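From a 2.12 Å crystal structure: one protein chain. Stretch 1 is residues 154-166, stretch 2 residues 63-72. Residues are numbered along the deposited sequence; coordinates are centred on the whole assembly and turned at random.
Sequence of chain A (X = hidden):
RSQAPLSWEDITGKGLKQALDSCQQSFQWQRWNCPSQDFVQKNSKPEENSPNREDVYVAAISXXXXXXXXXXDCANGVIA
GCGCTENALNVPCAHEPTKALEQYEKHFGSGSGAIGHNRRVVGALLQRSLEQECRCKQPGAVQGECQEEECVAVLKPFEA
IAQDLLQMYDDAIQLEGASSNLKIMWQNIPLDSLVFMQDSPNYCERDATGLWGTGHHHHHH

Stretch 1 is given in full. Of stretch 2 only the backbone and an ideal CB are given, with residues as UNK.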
# COMPACT_ATOMS: atom_id res chain seq x y z
N VAL A 154 11.32 4.49 -9.98
CA VAL A 154 9.88 4.31 -9.98
C VAL A 154 9.48 3.15 -9.08
O VAL A 154 10.28 2.24 -8.84
CB VAL A 154 9.33 4.05 -11.40
CG1 VAL A 154 9.52 5.27 -12.29
CG2 VAL A 154 9.99 2.82 -12.01
N LEU A 155 8.25 3.19 -8.58
CA LEU A 155 7.73 2.09 -7.77
C LEU A 155 7.50 0.86 -8.63
O LEU A 155 7.11 0.98 -9.80
CB LEU A 155 6.41 2.50 -7.10
CG LEU A 155 6.48 3.43 -5.89
CD1 LEU A 155 5.09 3.80 -5.41
CD2 LEU A 155 7.28 2.79 -4.77
N LYS A 156 7.73 -0.32 -8.06
CA LYS A 156 7.46 -1.58 -8.74
C LYS A 156 6.00 -1.63 -9.18
O LYS A 156 5.17 -0.90 -8.63
CB LYS A 156 7.72 -2.77 -7.81
CG LYS A 156 9.14 -2.92 -7.32
CD LYS A 156 9.30 -4.19 -6.50
CE LYS A 156 8.37 -4.19 -5.30
NZ LYS A 156 8.56 -5.41 -4.45
N PRO A 157 5.69 -2.48 -10.17
CA PRO A 157 4.28 -2.74 -10.48
C PRO A 157 3.56 -3.21 -9.23
O PRO A 157 4.14 -3.92 -8.40
CB PRO A 157 4.35 -3.86 -11.53
CG PRO A 157 5.78 -4.35 -11.51
CD PRO A 157 6.60 -3.19 -11.08
N PHE A 158 2.30 -2.82 -9.07
CA PHE A 158 1.60 -3.05 -7.81
C PHE A 158 1.41 -4.54 -7.50
O PHE A 158 1.32 -4.92 -6.33
CB PHE A 158 0.26 -2.32 -7.77
CG PHE A 158 -0.41 -2.39 -6.44
CD1 PHE A 158 0.09 -1.67 -5.37
CD2 PHE A 158 -1.52 -3.19 -6.24
CE1 PHE A 158 -0.50 -1.74 -4.13
CE2 PHE A 158 -2.12 -3.26 -5.00
CZ PHE A 158 -1.62 -2.53 -3.94
N GLU A 159 1.37 -5.36 -8.54
CA GLU A 159 1.22 -6.80 -8.37
C GLU A 159 2.36 -7.39 -7.55
O GLU A 159 2.17 -8.34 -6.78
CB GLU A 159 1.12 -7.51 -9.73
CG GLU A 159 0.09 -6.92 -10.68
CD GLU A 159 0.63 -5.75 -11.49
OE1 GLU A 159 1.44 -5.98 -12.41
OE2 GLU A 159 0.26 -4.59 -11.19
N ALA A 160 3.56 -6.83 -7.71
CA ALA A 160 4.73 -7.30 -6.97
C ALA A 160 4.67 -6.86 -5.51
O ALA A 160 5.00 -7.63 -4.60
CB ALA A 160 6.01 -6.80 -7.62
N ILE A 161 4.24 -5.62 -5.28
CA ILE A 161 4.02 -5.11 -3.94
C ILE A 161 2.92 -5.91 -3.24
O ILE A 161 3.01 -6.22 -2.05
CB ILE A 161 3.66 -3.60 -3.97
CG1 ILE A 161 4.81 -2.80 -4.57
CG2 ILE A 161 3.31 -3.09 -2.57
CD1 ILE A 161 4.50 -1.33 -4.81
N ALA A 162 1.88 -6.26 -4.00
CA ALA A 162 0.77 -7.06 -3.49
C ALA A 162 1.23 -8.43 -3.01
O ALA A 162 0.73 -8.95 -2.01
CB ALA A 162 -0.31 -7.19 -4.55
N GLN A 163 2.18 -9.02 -3.73
CA GLN A 163 2.73 -10.32 -3.35
C GLN A 163 3.51 -10.21 -2.04
O GLN A 163 3.45 -11.10 -1.20
CB GLN A 163 3.61 -10.90 -4.46
CG GLN A 163 4.27 -12.22 -4.09
CD GLN A 163 3.27 -13.26 -3.58
OE1 GLN A 163 2.22 -13.47 -4.18
NE2 GLN A 163 3.60 -13.89 -2.46
N ASP A 164 4.24 -9.11 -1.88
CA ASP A 164 4.97 -8.86 -0.64
C ASP A 164 4.02 -8.76 0.54
O ASP A 164 4.28 -9.30 1.61
CB ASP A 164 5.80 -7.57 -0.75
CG ASP A 164 6.94 -7.69 -1.74
OD1 ASP A 164 7.43 -8.82 -1.95
OD2 ASP A 164 7.35 -6.66 -2.31
N LEU A 165 2.90 -8.06 0.34
CA LEU A 165 1.91 -7.90 1.40
C LEU A 165 1.23 -9.22 1.73
O LEU A 165 0.90 -9.49 2.88
CB LEU A 165 0.89 -6.83 1.03
CG LEU A 165 1.38 -5.38 1.10
CD1 LEU A 165 0.33 -4.43 0.56
CD2 LEU A 165 1.76 -5.01 2.52
N LEU A 166 1.01 -10.04 0.70
CA LEU A 166 0.46 -11.38 0.90
C LEU A 166 1.40 -12.21 1.77
O LEU A 166 0.96 -12.94 2.66
CB LEU A 166 0.23 -12.08 -0.44
CG LEU A 166 -0.41 -13.47 -0.34
CD1 LEU A 166 -1.75 -13.38 0.38
CD2 LEU A 166 -0.58 -14.12 -1.71
N UNK A 63 -4.19 0.81 1.69
CA UNK A 63 -3.24 1.89 1.92
C UNK A 63 -2.13 1.89 0.88
O UNK A 63 -1.78 2.94 0.33
CB UNK A 63 -2.64 1.78 3.32
N UNK A 64 -1.59 0.71 0.60
CA UNK A 64 -0.49 0.57 -0.35
C UNK A 64 -0.91 1.00 -1.76
O UNK A 64 -0.15 1.65 -2.47
CB UNK A 64 0.01 -0.88 -0.37
N UNK A 65 -2.13 0.64 -2.14
CA UNK A 65 -2.63 0.96 -3.48
C UNK A 65 -2.91 2.45 -3.63
O UNK A 65 -2.71 3.02 -4.70
CB UNK A 65 -3.90 0.16 -3.78
N UNK A 66 -3.36 3.08 -2.55
CA UNK A 66 -3.64 4.51 -2.56
C UNK A 66 -2.34 5.30 -2.66
O UNK A 66 -2.25 6.26 -3.43
CB UNK A 66 -4.42 4.92 -1.31
N UNK A 67 -1.34 4.90 -1.89
CA UNK A 67 -0.04 5.56 -1.91
C UNK A 67 0.69 5.33 -3.24
O UNK A 67 1.31 6.24 -3.78
CB UNK A 67 0.82 5.06 -0.75
N UNK A 68 0.58 4.11 -3.76
CA UNK A 68 1.16 3.78 -5.06
C UNK A 68 0.53 4.64 -6.15
O UNK A 68 1.22 5.14 -7.04
CB UNK A 68 0.97 2.29 -5.38
N UNK A 69 -0.78 4.82 -6.07
CA UNK A 69 -1.51 5.64 -7.03
C UNK A 69 -1.09 7.10 -6.91
O UNK A 69 -0.83 7.77 -7.92
CB UNK A 69 -3.02 5.50 -6.82
N UNK A 70 -1.00 7.58 -5.68
CA UNK A 70 -0.64 8.97 -5.41
C UNK A 70 0.80 9.27 -5.83
O UNK A 70 1.08 10.31 -6.41
CB UNK A 70 -0.83 9.28 -3.92
N UNK A 71 1.70 8.34 -5.52
CA UNK A 71 3.10 8.49 -5.90
C UNK A 71 3.26 8.54 -7.42
O UNK A 71 3.96 9.40 -7.96
CB UNK A 71 3.93 7.34 -5.32
N UNK A 72 2.58 7.61 -8.10
CA UNK A 72 2.69 7.50 -9.56
C UNK A 72 2.08 8.71 -10.26
O UNK A 72 2.68 9.27 -11.17
CB UNK A 72 2.01 6.22 -10.05

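Every position from 63 to 72 has helical backbone angles, and this helix runs nearly antiparallel to helix 158-166, their axes 10.8 Å apart at closest approach. Stretch 1 offers the apolar side chains of Leu155, Phe158, Ile161 and Leu165, together with one bend where the strand gives way to the helix and the carbonyl of Lys156 is left without a partner within its own stretch.

At position 63 the CA-to-CB bond points sideways, and nothing of stretch 1 lies within 5.5 Å of the ideal CB, so many helix-compatible residues would do. It is Met63, whose extended side chain leads away.

Position 64 is tightly constrained. Its CB points toward stretch 1 and already stands 3.7 Å from Leu165 CD1, 3.9 Å from Phe158 CE1 and 4.5 Å from Ile161 CG2. A methyl group fills this space, and glycine would fit with less contact; a longer chain would have to find its way between these atoms. The residue is Ala64, whose CB packs on Leu165 CD1 at 3.7 Å and Phe158 CE1 at 3.9 Å.

At position 65 the bond points sideways, yet the ideal CB is 3.5 Å from Phe158 CZ. The ring also reaches the backbone, with Phe158 CE1 3.5 Å from the CA of this position, so a small residue such as alanine, serine or glycine suits best. Ala65 is found, and its methyl gives the ring an apolar neighbor.

Position 66 points away and position 67 sideways, both with no nearby atom of stretch 1 to select a side chain. They are Ile66 and Val67, beta-branched residues that the helix accommodates.

Position 68 points toward stretch 1, its CB 4.1 Å from Phe158 CD1 and 4.4 Å from Leu155 CD1. Beyond these apolar walls lies the Lys156 carbonyl, an acceptor calling for a donor on a side chain of some length. Glutamine, lysine or histidine could be considered, but a flat ring would also exploit the hydrophobic surroundings. The residue is His68. Its NE2 donates a hydrogen bond to Lys156 O at 2.9 Å, with a favorable N-H...O angle of 157°, which means that NE2 carries a proton. Phe158 CB lies over the ring face, 4.2 Å from the centroid of the His68 ring, and the edge of the Phe158 ring is turned toward that face. Ile161 CD1 meets the ring edge at His68 CD2, 3.5 Å away.

Positions 69 and 70, sideways and out of reach respectively, are little restricted by stretch 1. Thr69 turns its OG1 back to Ala65 O, a 2.7 Å hydrogen bond, and Leu70 makes no contact with stretch 1.

Position 71 points toward Leu155, its CB 3.7 Å from Leu155 CD1. A small or medium residue, such as alanine, valine or threonine, would serve. Thr71 packs its CB there while OG1 donates to Val67 O at 2.7 Å, satisfying the hydroxyl within the helix.

Position 72 points sideways into space that stretch 1 leaves free, where a long polar chain is at ease: Lys72, fully extended.

Stretch 2, residues 63-72: MAAIVHTLTK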
# COMPACT_ATOMS: atom_id res chain seq x y z
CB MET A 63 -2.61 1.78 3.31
CG MET A 63 -1.45 2.74 3.52
SD MET A 63 -0.71 2.60 5.14
CE MET A 63 0.69 3.71 4.97
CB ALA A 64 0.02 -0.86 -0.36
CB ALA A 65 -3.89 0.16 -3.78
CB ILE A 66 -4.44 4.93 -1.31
CG1 ILE A 66 -5.84 4.32 -1.35
CG2 ILE A 66 -4.53 6.45 -1.21
CD1 ILE A 66 -6.68 4.64 -0.13
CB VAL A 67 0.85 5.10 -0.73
CG1 VAL A 67 2.25 5.69 -0.83
CG2 VAL A 67 0.21 5.48 0.60
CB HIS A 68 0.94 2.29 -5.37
CG HIS A 68 1.67 1.81 -6.59
ND1 HIS A 68 1.20 2.02 -7.87
CD2 HIS A 68 2.82 1.12 -6.73
CE1 HIS A 68 2.03 1.49 -8.74
NE2 HIS A 68 3.03 0.93 -8.07
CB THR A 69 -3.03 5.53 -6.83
OG1 THR A 69 -3.44 4.16 -7.01
CG2 THR A 69 -3.77 6.41 -7.83
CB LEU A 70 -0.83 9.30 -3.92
CG LEU A 70 -0.42 10.71 -3.48
CD1 LEU A 70 -1.20 11.76 -4.26
CD2 LEU A 70 -0.62 10.89 -1.98
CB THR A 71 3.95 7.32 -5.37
OG1 THR A 71 3.79 7.22 -3.95
CG2 THR A 71 5.42 7.52 -5.71
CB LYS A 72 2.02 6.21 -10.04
CG LYS A 72 2.22 5.91 -11.51
CD LYS A 72 1.64 4.56 -11.88
CE LYS A 72 1.93 4.21 -13.34
NZ LYS A 72 1.39 2.88 -13.72
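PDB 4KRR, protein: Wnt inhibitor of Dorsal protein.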